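PDB 5UAO: tryptophane-5-halogenase from Microbispora sp. ATCC PTA-5024, which chlorinates a tryptophan of a lanthipeptide at carbon 5 during NAI-107 biosynthesis, probably with the help of its bound FAD. Local coordinates for residues 521-524 and 529-532; 81-86 and 172-177. All blocks are in the same frame, centred on the assembly; numbering follows the deposited sequence.

Interaction 1: 521-524 and 529-532; sequences ELLS and WAGE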
ATOM      1  N   GLU A 521     -18.972  23.076  12.025  1.00 35.08           N
ATOM      2  CA  GLU A 521     -18.683  21.905  12.896  1.00 37.41           C
ATOM      3  C   GLU A 521     -18.160  20.709  12.073  1.00 36.94           C
ATOM      4  O   GLU A 521     -17.300  19.957  12.536  1.00 35.32           O
ATOM      5  CB  GLU A 521     -19.886  21.515  13.762  1.00 43.98           C
ATOM      6  CG  GLU A 521     -20.975  20.755  13.032  1.00 50.17           C
ATOM      7  CD  GLU A 521     -22.144  20.352  13.925  1.00 57.31           C
ATOM      8  OE1 GLU A 521     -22.202  20.852  15.073  1.00 59.17           O
ATOM      9  OE2 GLU A 521     -23.018  19.568  13.457  1.00 52.31           O
ATOM     10  N   LEU A 522     -18.651  20.584  10.842  1.00 33.18           N
ATOM     11  CA  LEU A 522     -18.184  19.522   9.894  1.00 32.31           C
ATOM     12  C   LEU A 522     -16.682  19.659   9.644  1.00 30.18           C
ATOM     13  O   LEU A 522     -15.920  18.680   9.680  1.00 31.36           O
ATOM     14  CB  LEU A 522     -18.946  19.631   8.568  1.00 32.33           C
ATOM     15  CG  LEU A 522     -18.449  18.708   7.446  1.00 33.11           C
ATOM     16  CD1 LEU A 522     -18.618  17.256   7.768  1.00 29.44           C
ATOM     17  CD2 LEU A 522     -19.153  19.084   6.147  1.00 33.29           C
ATOM     18  N   LEU A 523     -16.244  20.883   9.446  1.00 32.43           N
ATOM     19  CA  LEU A 523     -14.829  21.128   9.116  1.00 37.80           C
ATOM     20  C   LEU A 523     -13.873  21.334  10.307  1.00 36.33           C
ATOM     21  O   LEU A 523     -12.684  21.129  10.175  1.00 41.32           O
ATOM     22  CB  LEU A 523     -14.732  22.260   8.116  1.00 38.29           C
ATOM     23  CG  LEU A 523     -15.470  21.913   6.796  1.00 36.66           C
ATOM     24  CD1 LEU A 523     -15.758  23.188   6.010  1.00 40.35           C
ATOM     25  CD2 LEU A 523     -14.706  20.959   5.941  1.00 38.55           C
ATOM     26  N   SER A 524     -14.388  21.670  11.471  1.00 39.06           N
ATOM     27  CA  SER A 524     -13.501  21.926  12.598  1.00 46.22           C
ATOM     28  C   SER A 524     -13.532  20.833  13.649  1.00 46.47           C
ATOM     29  O   SER A 524     -12.506  20.544  14.240  1.00 50.66           O
ATOM     30  CB  SER A 524     -13.874  23.239  13.256  1.00 47.23           C
ATOM     31  OG  SER A 524     -15.197  23.181  13.752  1.00 58.46           O
ATOM     32  N   TRP A 529     -15.549  13.363  10.395  1.00 35.53           N
ATOM     33  CA  TRP A 529     -14.791  12.707   9.344  1.00 31.69           C
ATOM     34  C   TRP A 529     -14.040  13.726   8.468  1.00 31.54           C
ATOM     35  O   TRP A 529     -13.072  13.366   7.844  1.00 30.42           O
ATOM     36  CB  TRP A 529     -15.685  11.815   8.504  1.00 31.54           C
ATOM     37  CG  TRP A 529     -16.622  12.581   7.603  1.00 30.20           C
ATOM     38  CD1 TRP A 529     -17.871  12.932   7.896  1.00 26.91           C
ATOM     39  CD2 TRP A 529     -16.354  13.077   6.276  1.00 29.35           C
ATOM     40  NE1 TRP A 529     -18.456  13.591   6.842  1.00 26.59           N
ATOM     41  CE2 TRP A 529     -17.534  13.737   5.839  1.00 28.72           C
ATOM     42  CE3 TRP A 529     -15.264  13.003   5.405  1.00 30.27           C
ATOM     43  CZ2 TRP A 529     -17.632  14.396   4.589  1.00 27.54           C
ATOM     44  CZ3 TRP A 529     -15.378  13.626   4.086  1.00 28.66           C
ATOM     45  CH2 TRP A 529     -16.564  14.281   3.699  1.00 25.85           C
ATOM     46  N   ALA A 530     -14.456  14.991   8.461  1.00 31.10           N
ATOM     47  CA  ALA A 530     -13.879  16.012   7.566  1.00 33.67           C
ATOM     48  C   ALA A 530     -13.247  17.144   8.395  1.00 37.73           C
ATOM     49  O   ALA A 530     -13.006  18.252   7.867  1.00 34.77           O
ATOM     50  CB  ALA A 530     -14.961  16.583   6.648  1.00 31.03           C
ATOM     51  N   GLY A 531     -13.022  16.875   9.693  1.00 33.99           N
ATOM     52  CA  GLY A 531     -12.440  17.853  10.569  1.00 36.10           C
ATOM     53  C   GLY A 531     -10.949  18.113  10.366  1.00 40.16           C
ATOM     54  O   GLY A 531     -10.219  17.373   9.702  1.00 35.64           O
ATOM     55  N   GLU A 532     -10.543  19.228  10.948  1.00 45.86           N
ATOM     56  CA  GLU A 532      -9.179  19.755  10.914  1.00 50.81           C
ATOM     57  C   GLU A 532      -8.145  18.685  11.147  1.00 42.40           C
ATOM     58  O   GLU A 532      -7.190  18.551  10.415  1.00 39.84           O
ATOM     59  CB  GLU A 532      -9.065  20.819  12.011  1.00 55.46           C
ATOM     60  CG  GLU A 532      -8.254  22.025  11.613  1.00 67.06           C
ATOM     61  CD  GLU A 532      -7.863  22.861  12.810  1.00 66.77           C
ATOM     62  OE1 GLU A 532      -8.700  23.003  13.742  1.00 63.60           O
ATOM     63  OE2 GLU A 532      -6.711  23.358  12.809  1.00 67.29           O
TER
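Trp529 meets Leu522 at the pyrrole end of its indole ring. CD1 of Leu522 approaches obliquely and lies 3.8 Å from NE1 of Trp529. One face of the ring carries the methyl of Ala530, which sits 3.6 Å above the plane and over its centre. NE1 has its polar partner elsewhere, in the carbonyl O of Met167. The CG of Trp529 stands between its backbone N and carbonyl carbon (chi1 72°), which folds the indole back beside the next residue. The same CD1 of Leu522 lies 3.9 Å from CB of Ala530, so this one branch touches both ring and methyl. With CG of Leu522 anti to the backbone N (chi1 173°), the branch is brought down to both.

The contact packs the end of helix 517-524 against the short loop that leads into helix 532-538, near the C-terminus. Gly531 is the N-cap of that second helix. Here backbone meets backbone: CA of Gly531 makes a CH...O contact of 3.3 Å to O of Leu523. The carbonyl O of Leu522 is hydrogen-bonded to OG of Ser528, within the loop. Leu523 turns its CB away from the loop and packs on helix 76-85, but its CD2 still lies 3.7 Å from O of Ala530.

Interaction 2: 81-86 and 172-177; sequences FLHHYL and FAYHMD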
ATOM      1  N   PHE A  81     -10.812  18.395   0.270  1.00 29.65           N
ATOM      2  CA  PHE A  81      -9.983  19.121  -0.679  1.00 29.15           C
ATOM      3  C   PHE A  81     -10.454  20.544  -0.939  1.00 31.32           C
ATOM      4  O   PHE A  81      -9.693  21.520  -0.810  1.00 30.49           O
ATOM      5  CB  PHE A  81      -9.892  18.305  -1.994  1.00 27.83           C
ATOM      6  CG  PHE A  81      -8.972  18.899  -3.000  1.00 24.72           C
ATOM      7  CD1 PHE A  81      -7.641  18.599  -3.003  1.00 25.14           C
ATOM      8  CD2 PHE A  81      -9.471  19.707  -3.981  1.00 26.23           C
ATOM      9  CE1 PHE A  81      -6.788  19.204  -3.935  1.00 23.32           C
ATOM     10  CE2 PHE A  81      -8.649  20.304  -4.894  1.00 27.53           C
ATOM     11  CZ  PHE A  81      -7.302  20.034  -4.889  1.00 25.21           C
ATOM     12  N   LEU A  82     -11.739  20.697  -1.218  1.00 30.11           N
ATOM     13  CA  LEU A  82     -12.246  22.011  -1.505  1.00 29.09           C
ATOM     14  C   LEU A  82     -12.059  22.931  -0.305  1.00 30.26           C
ATOM     15  O   LEU A  82     -11.549  24.056  -0.450  1.00 29.32           O
ATOM     16  CB  LEU A  82     -13.729  21.993  -1.949  1.00 28.99           C
ATOM     17  CG  LEU A  82     -14.010  21.293  -3.306  1.00 30.67           C
ATOM     18  CD1 LEU A  82     -15.496  20.985  -3.442  1.00 32.02           C
ATOM     19  CD2 LEU A  82     -13.485  22.101  -4.496  1.00 30.91           C
ATOM     20  N   HIS A  83     -12.515  22.490   0.863  1.00 26.79           N
ATOM     21  CA  HIS A  83     -12.579  23.388   1.951  1.00 25.95           C
ATOM     22  C   HIS A  83     -11.223  23.545   2.710  1.00 28.18           C
ATOM     23  O   HIS A  83     -10.904  24.668   3.159  1.00 32.66           O
ATOM     24  CB  HIS A  83     -13.726  23.075   2.877  1.00 27.57           C
ATOM     25  CG  HIS A  83     -15.083  23.106   2.213  1.00 26.80           C
ATOM     26  ND1 HIS A  83     -15.542  24.186   1.492  1.00 28.60           N
ATOM     27  CD2 HIS A  83     -16.034  22.142   2.110  1.00 24.64           C
ATOM     28  CE1 HIS A  83     -16.735  23.889   0.976  1.00 28.42           C
ATOM     29  NE2 HIS A  83     -17.068  22.665   1.367  1.00 29.00           N
ATOM     30  N   HIS A  84     -10.488  22.462   2.898  1.00 28.25           N
ATOM     31  CA  HIS A  84      -9.274  22.484   3.669  1.00 31.50           C
ATOM     32  C   HIS A  84      -8.110  22.851   2.755  1.00 32.19           C
ATOM     33  O   HIS A  84      -7.444  23.832   2.999  1.00 32.78           O
ATOM     34  CB  HIS A  84      -9.000  21.193   4.401  1.00 33.49           C
ATOM     35  CG  HIS A  84      -9.870  20.972   5.593  1.00 35.06           C
ATOM     36  ND1 HIS A  84      -9.896  21.836   6.663  1.00 34.37           N
ATOM     37  CD2 HIS A  84     -10.755  19.980   5.889  1.00 33.54           C
ATOM     38  CE1 HIS A  84     -10.756  21.395   7.572  1.00 30.90           C
ATOM     39  NE2 HIS A  84     -11.276  20.263   7.136  1.00 32.56           N
ATOM     40  N   TYR A  85      -7.905  22.123   1.670  1.00 32.23           N
ATOM     41  CA  TYR A  85      -6.725  22.325   0.875  1.00 34.37           C
ATOM     42  C   TYR A  85      -6.806  23.629   0.140  1.00 33.55           C
ATOM     43  O   TYR A  85      -5.804  24.394   0.095  1.00 33.93           O
ATOM     44  CB  TYR A  85      -6.562  21.205  -0.127  1.00 33.92           C
ATOM     45  CG  TYR A  85      -5.187  21.076  -0.729  1.00 33.32           C
ATOM     46  CD1 TYR A  85      -4.162  20.436  -0.021  1.00 34.87           C
ATOM     47  CD2 TYR A  85      -4.945  21.457  -2.038  1.00 31.90           C
ATOM     48  CE1 TYR A  85      -2.913  20.233  -0.592  1.00 32.36           C
ATOM     49  CE2 TYR A  85      -3.719  21.285  -2.618  1.00 30.04           C
ATOM     50  CZ  TYR A  85      -2.704  20.701  -1.889  1.00 34.65           C
ATOM     51  OH  TYR A  85      -1.500  20.552  -2.466  1.00 40.84           O
ATOM     52  N   LEU A  86      -7.966  23.924  -0.451  1.00 28.24           N
ATOM     53  CA  LEU A  86      -8.076  25.180  -1.200  1.00 28.48           C
ATOM     54  C   LEU A  86      -8.648  26.334  -0.325  1.00 30.23           C
ATOM     55  O   LEU A  86      -8.747  27.465  -0.828  1.00 31.40           O
ATOM     56  CB  LEU A  86      -8.895  25.041  -2.479  1.00 28.33           C
ATOM     57  CG  LEU A  86      -8.460  24.020  -3.569  1.00 27.75           C
ATOM     58  CD1 LEU A  86      -9.419  24.210  -4.716  1.00 28.03           C
ATOM     59  CD2 LEU A  86      -7.050  24.235  -4.060  1.00 29.28           C
ATOM     60  N   PHE A 172     -19.796  11.942   3.078  1.00 25.05           N
ATOM     61  CA  PHE A 172     -20.730  12.266   1.970  1.00 25.07           C
ATOM     62  C   PHE A 172     -20.016  13.198   1.013  1.00 25.57           C
ATOM     63  O   PHE A 172     -18.958  13.797   1.332  1.00 24.79           O
ATOM     64  CB  PHE A 172     -22.051  12.906   2.503  1.00 26.14           C
ATOM     65  CG  PHE A 172     -21.837  14.345   3.017  1.00 27.26           C
ATOM     66  CD1 PHE A 172     -21.380  14.580   4.324  1.00 31.37           C
ATOM     67  CD2 PHE A 172     -21.985  15.421   2.158  1.00 28.16           C
ATOM     68  CE1 PHE A 172     -21.100  15.875   4.751  1.00 29.43           C
ATOM     69  CE2 PHE A 172     -21.747  16.733   2.578  1.00 30.62           C
ATOM     70  CZ  PHE A 172     -21.306  16.955   3.894  1.00 30.29           C
ATOM     71  N   ALA A 173     -20.619  13.400  -0.160  1.00 26.33           N
ATOM     72  CA  ALA A 173     -20.003  14.183  -1.219  1.00 24.61           C
ATOM     73  C   ALA A 173     -21.017  15.146  -1.788  1.00 26.57           C
ATOM     74  O   ALA A 173     -22.153  15.265  -1.283  1.00 26.85           O
ATOM     75  CB  ALA A 173     -19.473  13.277  -2.294  1.00 24.55           C
ATOM     76  N   TYR A 174     -20.553  15.940  -2.744  1.00 26.65           N
ATOM     77  CA  TYR A 174     -21.396  16.915  -3.367  1.00 26.57           C
ATOM     78  C   TYR A 174     -21.794  16.493  -4.772  1.00 25.26           C
ATOM     79  O   TYR A 174     -21.017  15.867  -5.537  1.00 29.07           O
ATOM     80  CB  TYR A 174     -20.673  18.234  -3.513  1.00 27.00           C
ATOM     81  CG  TYR A 174     -20.282  18.957  -2.213  1.00 27.64           C
ATOM     82  CD1 TYR A 174     -21.173  19.080  -1.159  1.00 26.01           C
ATOM     83  CD2 TYR A 174     -19.052  19.611  -2.110  1.00 29.80           C
ATOM     84  CE1 TYR A 174     -20.812  19.749  -0.000  1.00 28.99           C
ATOM     85  CE2 TYR A 174     -18.703  20.346  -0.958  1.00 28.93           C
ATOM     86  CZ  TYR A 174     -19.594  20.390   0.097  1.00 27.87           C
ATOM     87  OH  TYR A 174     -19.264  21.118   1.247  1.00 28.10           O
ATOM     88  N   HIS A 175     -22.949  16.971  -5.162  1.00 23.73           N
ATOM     89  CA  HIS A 175     -23.267  17.166  -6.595  1.00 24.07           C
ATOM     90  C   HIS A 175     -23.260  18.679  -6.860  1.00 25.12           C
ATOM     91  O   HIS A 175     -23.831  19.489  -6.065  1.00 24.85           O
ATOM     92  CB  HIS A 175     -24.658  16.647  -6.950  1.00 22.27           C
ATOM     93  CG  HIS A 175     -24.927  15.218  -6.641  1.00 23.64           C
ATOM     94  ND1 HIS A 175     -25.943  14.832  -5.789  1.00 28.46           N
ATOM     95  CD2 HIS A 175     -24.428  14.066  -7.153  1.00 25.31           C
ATOM     96  CE1 HIS A 175     -25.993  13.514  -5.723  1.00 23.67           C
ATOM     97  NE2 HIS A 175     -25.106  13.030  -6.568  1.00 24.32           N
ATOM     98  N   MET A 176     -22.604  19.078  -7.947  1.00 25.82           N
ATOM     99  CA  MET A 176     -22.325  20.498  -8.262  1.00 27.07           C
ATOM    100  C   MET A 176     -22.594  20.792  -9.743  1.00 30.21           C
ATOM    101  O   MET A 176     -21.985  20.177 -10.643  1.00 28.63           O
ATOM    102  CB  MET A 176     -20.873  20.860  -7.941  1.00 30.76           C
ATOM    103  CG  MET A 176     -20.462  20.560  -6.515  1.00 29.47           C
ATOM    104  SD  MET A 176     -18.681  20.610  -6.279  1.00 33.51           S
ATOM    105  CE  MET A 176     -18.185  19.197  -7.243  1.00 33.91           C
ATOM    106  N   ASP A 177     -23.518  21.704  -9.991  1.00 26.06           N
ATOM    107  CA  ASP A 177     -23.728  22.250 -11.305  1.00 27.27           C
ATOM    108  C   ASP A 177     -22.450  22.777 -11.874  1.00 27.59           C
ATOM    109  O   ASP A 177     -21.789  23.626 -11.278  1.00 24.47           O
ATOM    110  CB  ASP A 177     -24.753  23.385 -11.237  1.00 31.12           C
ATOM    111  CG  ASP A 177     -25.023  23.986 -12.577  1.00 32.82           C
ATOM    112  OD1 ASP A 177     -25.868  23.377 -13.252  1.00 33.44           O
ATOM    113  OD2 ASP A 177     -24.404  25.032 -12.956  1.00 29.53           O
TER
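Tyr174 reaches across to Leu82 and His83 with one edge and the tip of its ring. Its CB points toward helix 76-85, and CG, anti to the carbonyl carbon (chi1 -65°), sends the ring out to these two residues. Along the ring, CD2 comes first and lies 4.0 Å from CD1 of Leu82. CE2 is 4.1 Å from the same methyl, which sits at the ring edge near the plane. NE2 of His83 is 3.7 Å from CE2 and 3.6 Å from CZ. At the tip, OH of Tyr174 and NE2 of His83 share a fairly straight hydrogen bond of 2.7 Å (161°). Each polar atom lies at the edge of the other ring, in its plane. The rings meet rim to rim, their planes at 81°. The other nitrogen of His83, ND1, is hydrogen-bonded to O of Ile88, so both ends of this buried imidazole are held. A phenylalanine in place of Tyr174 has no hydroxyl, and NE2 of His83 would probably be left without its mate and the imidazole less firmly fixed. Met176 adds an apolar contact, its SD lying 4.3 Å from CD1 of Leu82. The side chain of Met176 is about 7 Å from the bound FAD, so the contact ties helix 76-85 to strand 173-175 beside the flavin site. Helix 90-97 closes over the group with Phe93, which touches Leu82, His83, Tyr174 and Met176. Leu82 also packs on Leu43 of helix 39-51, while strand 173-175 pairs antiparallel with strand 100-102.

Overall arrangement
The two contacts have centres 13 Å apart and touch directly. Both segments of interaction 2 come earlier in the chain than those of interaction 1. Helix 76-85 is common ground, since it belongs to interaction 2 and also packs on the C-terminal segments of interaction 1. A probable hydrogen bond of 2.8 Å joins His84 NE2 to Ala530 O. CD1 of Leu523 rests on CB of His83, and CH2 of Trp529 lies near O of Phe172. Interaction 2 is buried, its centre about 11 Å from the chain centre. Interaction 1 is partly buried, about 20 Å out. The end of helix 517-524 and the loop after it thus pack on helix 76-85, farther from the chain centre than interaction 2.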